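Local coordinates for protein type III effector (Vibrio parahaemolyticus, PDB 2QM2) that is a putative type III effector of the HopJ family, presumably delivered into host cells, whose precise activity the structure alone does not show, at the potassium ion site. Coordinates in Å, arbitrary orientation; residue numbers count along the deposited sequence, not the author numbering. Chains: chain A/B, Putative HopJ type III effector protein.

The potassium ion site. Residues chain A 75, 112-116; chain B 41, 69, 73-74. With K (potassium ion), chain C.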
# COMPACT_ATOMS: atom_id res chain seq x y z
N LEU A 75 1.42 -7.50 -2.19
CA LEU A 75 0.81 -8.75 -1.93
C LEU A 75 -0.70 -8.71 -2.10
O LEU A 75 -1.40 -7.75 -1.78
CB LEU A 75 1.13 -9.22 -0.53
CG LEU A 75 2.57 -9.53 -0.24
CD1 LEU A 75 2.64 -10.25 1.15
CD2 LEU A 75 3.19 -10.34 -1.35
N TRP A 112 -8.22 -5.22 0.37
CA TRP A 112 -7.52 -3.92 0.32
C TRP A 112 -8.48 -2.75 0.25
O TRP A 112 -8.29 -1.70 0.90
CB TRP A 112 -6.56 -3.86 -0.84
CG TRP A 112 -5.41 -4.76 -0.65
CD1 TRP A 112 -5.03 -5.78 -1.45
CD2 TRP A 112 -4.50 -4.73 0.44
NE1 TRP A 112 -3.91 -6.40 -0.94
CE2 TRP A 112 -3.57 -5.77 0.23
CE3 TRP A 112 -4.36 -3.91 1.55
CZ2 TRP A 112 -2.53 -6.02 1.11
CZ3 TRP A 112 -3.35 -4.18 2.45
CH2 TRP A 112 -2.42 -5.20 2.21
N GLU A 113 -9.55 -2.92 -0.49
CA GLU A 113 -10.60 -1.84 -0.51
C GLU A 113 -10.93 -1.25 0.87
O GLU A 113 -11.11 -0.03 1.02
CB GLU A 113 -11.86 -2.35 -1.18
CG GLU A 113 -12.47 -1.38 -2.12
CD GLU A 113 -13.56 -0.57 -1.48
OE1 GLU A 113 -14.76 -0.96 -1.62
OE2 GLU A 113 -13.21 0.47 -0.85
N GLY A 114 -10.99 -2.11 1.89
CA GLY A 114 -11.34 -1.68 3.25
C GLY A 114 -10.19 -1.08 4.05
O GLY A 114 -10.39 -0.59 5.17
N ILE A 115 -8.97 -1.12 3.53
CA ILE A 115 -7.84 -0.73 4.33
C ILE A 115 -7.54 0.74 4.11
O ILE A 115 -7.43 1.17 2.96
CB ILE A 115 -6.55 -1.59 4.01
CG1 ILE A 115 -6.65 -2.98 4.65
CG2 ILE A 115 -5.27 -0.83 4.45
CD1 ILE A 115 -6.41 -3.01 6.22
N GLN A 116 -7.36 1.51 5.17
CA GLN A 116 -6.86 2.89 4.97
C GLN A 116 -6.00 3.30 6.09
O GLN A 116 -6.44 3.29 7.20
CB GLN A 116 -8.02 3.91 4.91
CG GLN A 116 -7.65 5.35 4.55
CD GLN A 116 -8.92 6.26 4.42
OE1 GLN A 116 -9.72 6.35 5.32
NE2 GLN A 116 -9.07 6.90 3.29
N TYR B 41 -4.00 15.64 3.57
CA TYR B 41 -2.72 15.15 4.09
C TYR B 41 -1.70 16.25 4.38
O TYR B 41 -1.76 17.33 3.81
CB TYR B 41 -2.14 14.14 3.16
CG TYR B 41 -3.01 12.93 2.96
CD1 TYR B 41 -3.87 12.82 1.86
CD2 TYR B 41 -2.99 11.88 3.87
CE1 TYR B 41 -4.68 11.68 1.67
CE2 TYR B 41 -3.79 10.76 3.70
CZ TYR B 41 -4.62 10.65 2.60
OH TYR B 41 -5.39 9.51 2.47
N PHE B 69 -0.05 8.39 -1.57
CA PHE B 69 -1.48 8.38 -1.32
C PHE B 69 -2.11 7.00 -1.71
O PHE B 69 -3.02 6.47 -1.01
CB PHE B 69 -2.08 9.50 -2.16
CG PHE B 69 -3.55 9.52 -2.24
CD1 PHE B 69 -4.19 9.01 -3.37
CD2 PHE B 69 -4.30 10.08 -1.22
CE1 PHE B 69 -5.58 9.05 -3.47
CE2 PHE B 69 -5.68 10.11 -1.31
CZ PHE B 69 -6.34 9.60 -2.44
N ASN B 73 -3.92 4.43 0.90
CA ASN B 73 -5.27 4.09 0.53
C ASN B 73 -5.43 2.70 -0.07
O ASN B 73 -6.52 2.36 -0.56
CB ASN B 73 -5.87 5.21 -0.31
CG ASN B 73 -6.29 6.39 0.54
OD1 ASN B 73 -7.32 6.34 1.19
ND2 ASN B 73 -5.50 7.43 0.56
N ALA B 74 -4.35 1.92 -0.04
CA ALA B 74 -4.29 0.57 -0.61
C ALA B 74 -4.85 0.52 -2.00
O ALA B 74 -5.56 -0.44 -2.34
CB ALA B 74 -4.99 -0.48 0.30
K K C . -8.68 1.27 0.58
O HOH W 1 -8.35 0.75 -1.95
O HOH W 2 -9.57 4.21 0.98
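Between the two HopJ-family chains of the deposited assembly, a potassium ion is held by backbone carbonyls and water in a distorted six-coordinate shell; it may come from the crystallisation medium, and the pairing of chains need not be the biological one. Chain A supplies the carbonyls of A:Trp112 and A:Glu113 in the short 3-10 helix 112-114, and that of A:Ile115 at the start of strand 115-117: A:Ile115 O lies 2.7 Å from K, A:Glu113 O is slightly farther, and A:Trp112 O is at 3.0 Å. From chain B comes B:Asn73 O, 2.7 Å from K, just beyond helix 61-72. Two waters also bind the ion, water 1 with its O at 2.6 Å from K and water 2 more loosely.

The side chain of B:Asn73 links the chains beside the ion. Its CG is anti to the carbonyl carbon (chi1 -77°), and it runs alongside extended A:Gln116 in the same direction, their amide planes turned 76° apart. A:Gln116 NE2 gives a nearly straight hydrogen bond of 2.8 Å to B:Asn73 OD1, in that carbonyl's plane. The same OD1 contacts water 2, so the amide may help to hold this loosely bound water in place.

The rotation of this amide is fixed by its nitrogen, which donates to B:Tyr41 OH and, at 3.1 Å from ND2, to a lone pair of B:Phe69 O. ND2 also sits above one face of the B:Phe69 ring, toward its rim.

On the chain A side, the indole of A:Trp112 is tethered by its NE1, 3.0 Å from A:Leu75 O, along a bent bond tilted from the ring plane. The methyl of B:Ala74 meets the benzo part of this indole, with CB 3.7 Å from A:Trp112 CE3.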